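Local structure of uncharacterized protein from DUF35 family (Sulfolobus solfataricus, 3IRB) at residues I77-I90 with P102-E114. The protein is of unknown function but, with its zinc ribbon joined to an OB-fold domain, possibly binds acyl-CoA. Numbering follows the deposited sequence. Where two conformers were deposited one is given.
With SO4 (sulfate ion), chain F.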
ATOM      1  N   ILE A  77     -11.278   5.283  -1.676  1.00 19.60           N
ATOM      2  CA  ILE A  77     -10.736   4.818  -2.930  1.00 21.73           C
ATOM      3  C   ILE A  77     -11.442   3.513  -3.324  1.00 21.65           C
ATOM      4  O   ILE A  77     -11.767   2.703  -2.478  1.00 21.83           O
ATOM      5  CB  ILE A  77      -9.210   4.735  -2.772  1.00 21.48           C
ATOM      6  CG1 ILE A  77      -8.684   6.184  -2.777  1.00 25.08           C
ATOM      7  CG2 ILE A  77      -8.518   3.952  -3.891  1.00 22.16           C
ATOM      8  CD1 ILE A  77      -7.356   6.289  -2.304  1.00 31.37           C
ATOM      9  N   ASN A  78     -11.722   3.335  -4.606  1.00 21.73           N
ATOM     10  CA  ASN A  78     -12.302   2.085  -5.094  1.00 22.32           C
ATOM     11  C   ASN A  78     -11.293   0.950  -5.007  1.00 24.27           C
ATOM     12  O   ASN A  78     -10.390   0.814  -5.858  1.00 22.52           O
ATOM     13  CB  ASN A  78     -12.790   2.232  -6.536  1.00 23.70           C
ATOM     14  CG  ASN A  78     -13.590   1.027  -7.015  1.00 24.70           C
ATOM     15  OD1 ASN A  78     -13.503  -0.068  -6.460  1.00 29.05           O
ATOM     16  ND2 ASN A  78     -14.380   1.230  -8.069  1.00 31.46           N
ATOM     17  N   LYS A  79     -11.493   0.093  -4.016  1.00 25.63           N
ATOM     18  CA  LYS A  79     -10.539  -0.978  -3.763  1.00 28.22           C
ATOM     19  C   LYS A  79     -10.519  -1.998  -4.902  1.00 29.01           C
ATOM     20  O   LYS A  79      -9.472  -2.589  -5.197  1.00 30.76           O
ATOM     21  CB  LYS A  79     -10.745  -1.633  -2.376  1.00 29.36           C
ATOM     22  CG  LYS A  79     -12.117  -1.591  -1.787  1.00 35.89           C
ATOM     23  CD  LYS A  79     -12.151  -2.310  -0.445  1.00 37.74           C
ATOM     24  CE  LYS A  79     -13.556  -2.503   0.033  1.00 36.02           C
ATOM     25  NZ  LYS A  79     -13.627  -3.599   1.023  1.00 37.74           N
ATOM     26  N   ASP A  80     -11.645  -2.146  -5.596  1.00 24.71           N
ATOM     27  CA  ASP A  80     -11.722  -3.045  -6.714  1.00 25.73           C
ATOM     28  C   ASP A  80     -10.853  -2.651  -7.909  1.00 25.54           C
ATOM     29  O   ASP A  80     -10.768  -3.410  -8.861  1.00 25.24           O
ATOM     30  CB  ASP A  80     -13.177  -3.182  -7.193  1.00 28.38           C
ATOM     31  CG  ASP A  80     -14.116  -3.738  -6.123  1.00 37.57           C
ATOM     32  OD1 ASP A  80     -13.655  -4.355  -5.132  1.00 44.85           O
ATOM     33  OD2 ASP A  80     -15.345  -3.557  -6.296  1.00 46.45           O
ATOM     34  N   GLU A  81     -10.236  -1.471  -7.899  1.00 24.06           N
ATOM     35  CA  GLU A  81      -9.412  -1.049  -9.025  1.00 22.65           C
ATOM     36  C   GLU A  81      -7.908  -1.146  -8.777  1.00 21.34           C
ATOM     37  O   GLU A  81      -7.118  -0.642  -9.596  1.00 20.12           O
ATOM     38  CB  GLU A  81      -9.774   0.388  -9.433  1.00 26.00           C
ATOM     39  CG  GLU A  81     -11.194   0.515  -9.935  1.00 27.33           C
ATOM     40  CD  GLU A  81     -11.540   1.920 -10.397  1.00 39.65           C
ATOM     41  OE1 GLU A  81     -10.804   2.875 -10.068  1.00 40.48           O
ATOM     42  OE2 GLU A  81     -12.570   2.063 -11.085  1.00 46.12           O
ATOM     43  N   ALA A  82      -7.508  -1.795  -7.683  1.00 20.48           N
ATOM     44  CA  ALA A  82      -6.084  -1.972  -7.358  1.00 18.33           C
ATOM     45  C   ALA A  82      -5.367  -2.782  -8.434  1.00 17.10           C
ATOM     46  O   ALA A  82      -5.886  -3.811  -8.898  1.00 17.76           O
ATOM     47  CB  ALA A  82      -5.886  -2.670  -6.003  1.00 16.26           C
ATOM     48  N   TYR A  83      -4.162  -2.342  -8.792  1.00 15.96           N
ATOM     49  CA  TYR A  83      -3.325  -3.094  -9.733  1.00 15.22           C
ATOM     50  C   TYR A  83      -1.875  -3.112  -9.323  1.00 15.88           C
ATOM     51  O   TYR A  83      -1.398  -2.272  -8.534  1.00 16.98           O
ATOM     52  CB  TYR A  83      -3.479  -2.566 -11.158  1.00 16.90           C
ATOM     53  CG  TYR A  83      -2.886  -1.204 -11.340  1.00 18.50           C
ATOM     54  CD1 TYR A  83      -3.616  -0.074 -11.059  1.00 21.48           C
ATOM     55  CD2 TYR A  83      -1.596  -1.065 -11.793  1.00 18.65           C
ATOM     56  CE1 TYR A  83      -3.085   1.185 -11.246  1.00 16.10           C
ATOM     57  CE2 TYR A  83      -1.033   0.183 -11.969  1.00 17.04           C
ATOM     58  CZ  TYR A  83      -1.785   1.295 -11.693  1.00 21.71           C
ATOM     59  OH  TYR A  83      -1.222   2.497 -11.859  1.00 18.54           O
ATOM     60  N   VAL A  84      -1.177  -4.116  -9.829  1.00 15.99           N
ATOM     61  CA  VAL A  84       0.217  -4.299  -9.547  1.00 15.98           C
ATOM     62  C   VAL A  84       0.996  -3.354 -10.476  1.00 15.00           C
ATOM     63  O   VAL A  84       0.951  -3.476 -11.707  1.00 15.87           O
ATOM     64  CB  VAL A  84       0.672  -5.762  -9.773  1.00 17.22           C
ATOM     65  CG1 VAL A  84       2.191  -5.887  -9.548  1.00 17.90           C
ATOM     66  CG2 VAL A  84      -0.114  -6.714  -8.890  1.00 17.60           C
ATOM     67  N   ASP A  85       1.745  -2.442  -9.877  1.00 14.04           N
ATOM     68  CA  ASP A  85       2.546  -1.480 -10.647  1.00 14.05           C
ATOM     69  C   ASP A  85       3.957  -1.981 -10.947  1.00 18.00           C
ATOM     70  O   ASP A  85       4.522  -1.719 -12.016  1.00 16.58           O
ATOM     71  CB  ASP A  85       2.572  -0.150  -9.901  1.00 18.04           C
ATOM     72  CG  ASP A  85       3.170   0.968 -10.724  1.00 20.80           C
ATOM     73  OD1 ASP A  85       2.762   1.119 -11.892  1.00 19.51           O
ATOM     74  OD2 ASP A  85       4.054   1.656 -10.188  1.00 30.84           O
ATOM     75  N   SER A  86       4.515  -2.698  -9.993  1.00 14.21           N
ATOM     76  CA  SER A  86       5.900  -3.223 -10.040  1.00 13.30           C
ATOM     77  C   SER A  86       6.070  -4.107  -8.830  1.00 13.63           C
ATOM     78  O   SER A  86       5.278  -4.044  -7.869  1.00 13.62           O
ATOM     79  CB  SER A  86       6.940  -2.101 -10.026  1.00 17.28           C
ATOM     80  OG  SER A  86       6.711  -1.265  -8.925  1.00 21.46           O
ATOM     81  N   TYR A  87       7.063  -4.976  -8.881  1.00 15.42           N
ATOM     82  CA  TYR A  87       7.291  -5.915  -7.777  1.00 13.81           C
ATOM     83  C   TYR A  87       8.632  -6.577  -7.920  1.00 16.02           C
ATOM     84  O   TYR A  87       9.243  -6.545  -9.014  1.00 16.38           O
ATOM     85  CB  TYR A  87       6.237  -7.018  -7.747  1.00 13.96           C
ATOM     86  CG  TYR A  87       6.204  -7.905  -8.962  1.00 14.61           C
ATOM     87  CD1 TYR A  87       5.475  -7.542 -10.065  1.00 14.72           C
ATOM     88  CD2 TYR A  87       6.928  -9.120  -9.012  1.00 13.11           C
ATOM     89  CE1 TYR A  87       5.433  -8.343 -11.191  1.00 14.19           C
ATOM     90  CE2 TYR A  87       6.885  -9.926 -10.140  1.00 14.95           C
ATOM     91  CZ  TYR A  87       6.124  -9.527 -11.222  1.00 15.12           C
ATOM     92  OH  TYR A  87       6.069 -10.281 -12.367  1.00 17.65           O
ATOM     93  N   THR A  88       9.060  -7.169  -6.804  1.00 16.28           N
ATOM     94  CA  THR A  88      10.093  -8.147  -6.780  1.00 16.57           C
ATOM     95  C   THR A  88       9.526  -9.407  -6.140  1.00 15.11           C
ATOM     96  O   THR A  88       8.397  -9.426  -5.647  1.00 15.09           O
ATOM     97  CB  THR A  88      11.378  -7.646  -6.077  1.00 19.72           C
ATOM     98  OG1 THR A  88      12.415  -8.595  -6.320  1.00 18.06           O
ATOM     99  CG2 THR A  88      11.196  -7.491  -4.580  1.00 17.46           C
ATOM    100  N   ILE A  89      10.300 -10.475  -6.221  1.00 15.82           N
ATOM    101  CA  ILE A  89       9.869 -11.812  -5.864  1.00 14.73           C
ATOM    102  C   ILE A  89      10.957 -12.388  -4.970  1.00 17.20           C
ATOM    103  O   ILE A  89      12.144 -12.132  -5.169  1.00 16.69           O
ATOM    104  CB  ILE A  89       9.643 -12.698  -7.111  1.00 16.69           C
ATOM    105  CG1 ILE A  89       9.080 -14.062  -6.727  1.00 15.66           C
ATOM    106  CG2 ILE A  89      10.927 -12.882  -7.922  1.00 20.23           C
ATOM    107  CD1 ILE A  89       8.684 -14.957  -7.977  1.00 19.09           C
ATOM    108  N   ILE A  90      10.526 -13.096  -3.941  1.00 15.29           N
ATOM    109  CA  ILE A  90      11.392 -13.778  -3.011  1.00 15.74           C
ATOM    110  C   ILE A  90      11.057 -15.249  -3.087  1.00 15.97           C
ATOM    111  O   ILE A  90       9.914 -15.641  -2.817  1.00 17.15           O
ATOM    112  CB  ILE A  90      11.139 -13.261  -1.595  1.00 15.30           C
ATOM    113  CG1 ILE A  90      11.492 -11.780  -1.520  1.00 16.96           C
ATOM    114  CG2 ILE A  90      11.944 -14.071  -0.559  1.00 12.96           C
ATOM    115  CD1 ILE A  90      11.048 -11.106  -0.193  1.00 20.35           C
ATOM    116  N   PRO A 102       5.957 -18.433  -3.790  1.00 22.70           N
ATOM    117  CA  PRO A 102       6.828 -17.277  -3.610  1.00 23.02           C
ATOM    118  C   PRO A 102       6.078 -16.091  -3.047  1.00 20.77           C
ATOM    119  O   PRO A 102       4.850 -15.929  -3.282  1.00 19.78           O
ATOM    120  CB  PRO A 102       7.279 -16.942  -5.036  1.00 21.16           C
ATOM    121  CG  PRO A 102       7.133 -18.191  -5.786  1.00 29.84           C
ATOM    122  CD  PRO A 102       5.992 -18.943  -5.168  1.00 22.85           C
ATOM    123  N   VAL A 103       6.814 -15.264  -2.313  1.00 18.64           N
ATOM    124  CA  VAL A 103       6.284 -14.033  -1.755  1.00 16.93           C
ATOM    125  C   VAL A 103       6.698 -12.894  -2.664  1.00 16.99           C
ATOM    126  O   VAL A 103       7.860 -12.797  -3.090  1.00 20.03           O
ATOM    127  CB  VAL A 103       6.824 -13.789  -0.344  1.00 16.93           C
ATOM    128  CG1 VAL A 103       6.459 -12.377   0.141  1.00 16.60           C
ATOM    129  CG2 VAL A 103       6.298 -14.864   0.610  1.00 16.11           C
ATOM    130  N   TYR A 104       5.749 -12.055  -3.000  1.00 15.43           N
ATOM    131  CA  TYR A 104       6.049 -10.901  -3.828  1.00 14.78           C
ATOM    132  C   TYR A 104       5.976  -9.654  -2.964  1.00 16.60           C
ATOM    133  O   TYR A 104       5.067  -9.521  -2.161  1.00 17.83           O
ATOM    134  CB  TYR A 104       5.057 -10.809  -4.964  1.00 16.82           C
ATOM    135  CG  TYR A 104       5.063 -11.954  -5.930  1.00 15.05           C
ATOM    136  CD1 TYR A 104       4.401 -13.147  -5.626  1.00 19.13           C
ATOM    137  CD2 TYR A 104       5.684 -11.854  -7.162  1.00 20.59           C
ATOM    138  CE1 TYR A 104       4.388 -14.203  -6.505  1.00 21.30           C
ATOM    139  CE2 TYR A 104       5.654 -12.918  -8.060  1.00 19.13           C
ATOM    140  CZ  TYR A 104       5.021 -14.089  -7.706  1.00 21.51           C
ATOM    141  OH  TYR A 104       4.971 -15.151  -8.569  1.00 22.26           O
ATOM    142  N   ILE A 105       6.895  -8.711  -3.165  1.00 14.36           N
ATOM    143  CA  ILE A 105       6.784  -7.405  -2.553  1.00 16.64           C
ATOM    144  C   ILE A 105       6.343  -6.524  -3.728  1.00 14.95           C
ATOM    145  O   ILE A 105       7.070  -6.437  -4.727  1.00 17.10           O
ATOM    146  CB  ILE A 105       8.131  -6.910  -1.972  1.00 16.26           C
ATOM    147  CG1 ILE A 105       8.771  -7.954  -1.043  1.00 17.02           C
ATOM    148  CG2 ILE A 105       7.935  -5.580  -1.255  1.00 16.60           C
ATOM    149  CD1 ILE A 105       7.914  -8.413   0.189  1.00 17.85           C
ATOM    150  N   ALA A 106       5.158  -5.940  -3.632  1.00 15.00           N
ATOM    151  CA  ALA A 106       4.569  -5.189  -4.757  1.00 16.87           C
ATOM    152  C   ALA A 106       4.231  -3.771  -4.389  1.00 17.28           C
ATOM    153  O   ALA A 106       3.852  -3.500  -3.250  1.00 20.52           O
ATOM    154  CB  ALA A 106       3.297  -5.900  -5.278  1.00 16.92           C
ATOM    155  N   LEU A 107       4.353  -2.863  -5.356  1.00 15.56           N
ATOM    156  CA  LEU A 107       3.708  -1.552  -5.268  1.00 16.15           C
ATOM    157  C   LEU A 107       2.352  -1.646  -5.911  1.00 14.71           C
ATOM    158  O   LEU A 107       2.225  -1.938  -7.107  1.00 15.80           O
ATOM    159  CB  LEU A 107       4.517  -0.496  -5.982  1.00 15.68           C
ATOM    160  CG  LEU A 107       3.933   0.908  -5.875  1.00 18.65           C
ATOM    161  CD1 LEU A 107       3.779   1.326  -4.427  1.00 22.21           C
ATOM    162  CD2 LEU A 107       4.840   1.862  -6.677  1.00 19.27           C
ATOM    163  N   ILE A 108       1.325  -1.470  -5.121  1.00 12.93           N
ATOM    164  CA  ILE A 108      -0.030  -1.601  -5.596  1.00 14.16           C
ATOM    165  C   ILE A 108      -0.552  -0.173  -5.765  1.00 15.52           C
ATOM    166  O   ILE A 108      -0.393   0.657  -4.865  1.00 17.25           O
ATOM    167  CB  ILE A 108      -0.917  -2.334  -4.597  1.00 14.51           C
ATOM    168  CG1 ILE A 108      -0.420  -3.765  -4.371  1.00 18.60           C
ATOM    169  CG2 ILE A 108      -2.383  -2.274  -5.023  1.00 15.62           C
ATOM    170  CD1 ILE A 108      -0.363  -4.627  -5.595  1.00 17.83           C
ATOM    171  N   ARG A 109      -1.139   0.102  -6.916  1.00 15.06           N
ATOM    172  CA  ARG A 109      -1.668   1.443  -7.199  1.00 17.22           C
ATOM    173  C   ARG A 109      -3.115   1.395  -7.623  1.00 17.33           C
ATOM    174  O   ARG A 109      -3.685   0.336  -7.840  1.00 16.95           O
ATOM    175  CB  ARG A 109      -0.854   2.126  -8.287  1.00 16.36           C
ATOM    176  CG  ARG A 109       0.609   2.420  -7.868  1.00 21.09           C
ATOM    177  CD  ARG A 109       1.298   3.330  -8.846  1.00 23.94           C
ATOM    178  NE  ARG A 109       0.810   4.692  -8.683  1.00 36.20           N
ATOM    179  CZ  ARG A 109       1.078   5.705  -9.493  1.00 44.54           C
ATOM    180  NH1 ARG A 109       1.852   5.539 -10.564  1.00 46.48           N
ATOM    181  NH2 ARG A 109       0.558   6.898  -9.231  1.00 44.58           N
ATOM    182  N   PHE A 110      -3.691   2.581  -7.776  1.00 15.89           N
ATOM    183  CA  PHE A 110      -5.073   2.730  -8.209  1.00 17.48           C
ATOM    184  C   PHE A 110      -5.064   3.782  -9.306  1.00 20.17           C
ATOM    185  O   PHE A 110      -4.372   4.790  -9.165  1.00 16.07           O
ATOM    186  CB  PHE A 110      -5.951   3.204  -7.043  1.00 19.72           C
ATOM    187  CG  PHE A 110      -5.878   2.318  -5.842  1.00 14.40           C
ATOM    188  CD1 PHE A 110      -4.898   2.489  -4.910  1.00 16.81           C
ATOM    189  CD2 PHE A 110      -6.792   1.290  -5.665  1.00 23.59           C
ATOM    190  CE1 PHE A 110      -4.801   1.650  -3.818  1.00 22.95           C
ATOM    191  CE2 PHE A 110      -6.712   0.453  -4.569  1.00 18.37           C
ATOM    192  CZ  PHE A 110      -5.703   0.630  -3.651  1.00 22.97           C
ATOM    193  N   PRO A 111      -5.838   3.571 -10.376  1.00 19.95           N
ATOM    194  CA  PRO A 111      -5.859   4.524 -11.496  1.00 21.21           C
ATOM    195  C   PRO A 111      -6.158   5.965 -11.034  1.00 19.97           C
ATOM    196  O   PRO A 111      -7.083   6.180 -10.262  1.00 19.39           O
ATOM    197  CB  PRO A 111      -6.992   4.025 -12.392  1.00 23.81           C
ATOM    198  CG  PRO A 111      -7.443   2.733 -11.838  1.00 25.36           C
ATOM    199  CD  PRO A 111      -6.792   2.467 -10.541  1.00 25.56           C
ATOM    200  N   ASN A 112      -5.328   6.902 -11.472  1.00 19.17           N
ATOM    201  CA  ASN A 112      -5.526   8.349 -11.283  1.00 20.45           C
ATOM    202  C   ASN A 112      -5.342   8.803  -9.842  1.00 20.10           C
ATOM    203  O   ASN A 112      -5.742   9.923  -9.481  1.00 18.26           O
ATOM    204  CB  ASN A 112      -6.894   8.792 -11.831  1.00 21.56           C
ATOM    205  CG  ASN A 112      -7.096   8.365 -13.267  1.00 22.72           C
ATOM    206  OD1 ASN A 112      -6.165   8.423 -14.078  1.00 23.09           O
ATOM    207  ND2 ASN A 112      -8.296   7.905 -13.584  1.00 25.48           N
ATOM    208  N   ILE A 113      -4.716   7.935  -9.034  1.00 19.47           N
ATOM    209  CA  ILE A 113      -4.428   8.255  -7.646  0.50 18.47           C
ATOM    210  C   ILE A 113      -2.922   8.273  -7.446  1.00 17.74           C
ATOM    211  O   ILE A 113      -2.216   7.350  -7.885  1.00 18.29           O
ATOM    212  CB  ILE A 113      -5.117   7.252  -6.714  0.50 18.12           C
ATOM    213  CG1 ILE A 113      -6.620   7.529  -6.741  0.50 20.72           C
ATOM    214  CG2 ILE A 113      -4.579   7.370  -5.276  0.50 16.01           C
ATOM    215  CD1 ILE A 113      -7.465   6.311  -6.532  0.50 24.81           C
ATOM    216  N   GLU A 114      -2.429   9.328  -6.792  1.00 15.91           N
ATOM    217  CA  GLU A 114      -1.006   9.445  -6.485  0.50 18.95           C
ATOM    218  C   GLU A 114      -0.600   8.564  -5.295  1.00 19.27           C
ATOM    219  O   GLU A 114      -1.374   8.356  -4.363  1.00 20.42           O
ATOM    220  CB  GLU A 114      -0.599  10.904  -6.236  0.50 18.65           C
ATOM    221  CG  GLU A 114      -0.825  11.801  -7.462  0.50 23.40           C
ATOM    222  CD  GLU A 114       0.356  12.719  -7.806  0.50 28.72           C
ATOM    223  OE1 GLU A 114       1.366  12.766  -7.061  0.50 34.65           O
ATOM    224  OE2 GLU A 114       0.266  13.404  -8.846  0.50 33.09           O
TER
HETATM  225  S   SO4 F 208       5.307   4.762 -10.182  0.60 51.89           S
HETATM  226  O1  SO4 F 208       4.215   4.141 -10.938  0.60 40.42           O
HETATM  227  O2  SO4 F 208       6.170   3.727  -9.611  0.60 36.25           O
HETATM  228  O3  SO4 F 208       4.717   5.560  -9.093  0.60 44.32           O
HETATM  229  O4  SO4 F 208       6.066   5.596 -11.125  0.60 32.00           O
HETATM  230  O   HOH W   1      -2.035   4.936 -10.562  1.00 24.62           O
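Strands 83-90 and 102-109 pair antiparallel, the axes of these segments at 136°, and a beta bulge at Asp85 and Ser86 breaks the ladder: Leu107 O accepts from Asp85 N, whereas Leu107 N donates to Ser86 O. Beyond the bulge, the edge of the Tyr104 ring meets the face of Tyr87 in an offset edge-to-face pair, with planes 69° apart. Ile89 CG1 lies over a face of the Tyr104 ring, 4.2 Å from its centroid. Where the hairpin opens, Ile77 CG2 sits 3.8 Å from the Phe110 centroid, over the ring face, and Ala82 CB touches Phe110 CE2 at 3.5 Å. Arg109 runs alongside the Tyr83 ring, its CB 3.6 Å from Tyr83 CZ, then bends (chi3 74°), letting NH2 donate to Ile113 O (3.1 Å) while NE binds Gly115 O. Arg109 NH1 makes a weak hydrogen bond to O1 of a sulfate (2.8 Å). A water links Tyr83 OH to Phe110 O. Replacing Arg109 by alanine is likely to leave the Ile113 and Gly115 carbonyls without these donors and the sulfate without the weak NH1 bond. Apolar packing thus lines one face of this OB-fold hairpin and continues onto Phe110 beside its open end, while Arg109 ties the turn and offers positive charge to an anion probably from the crystallisation liquor.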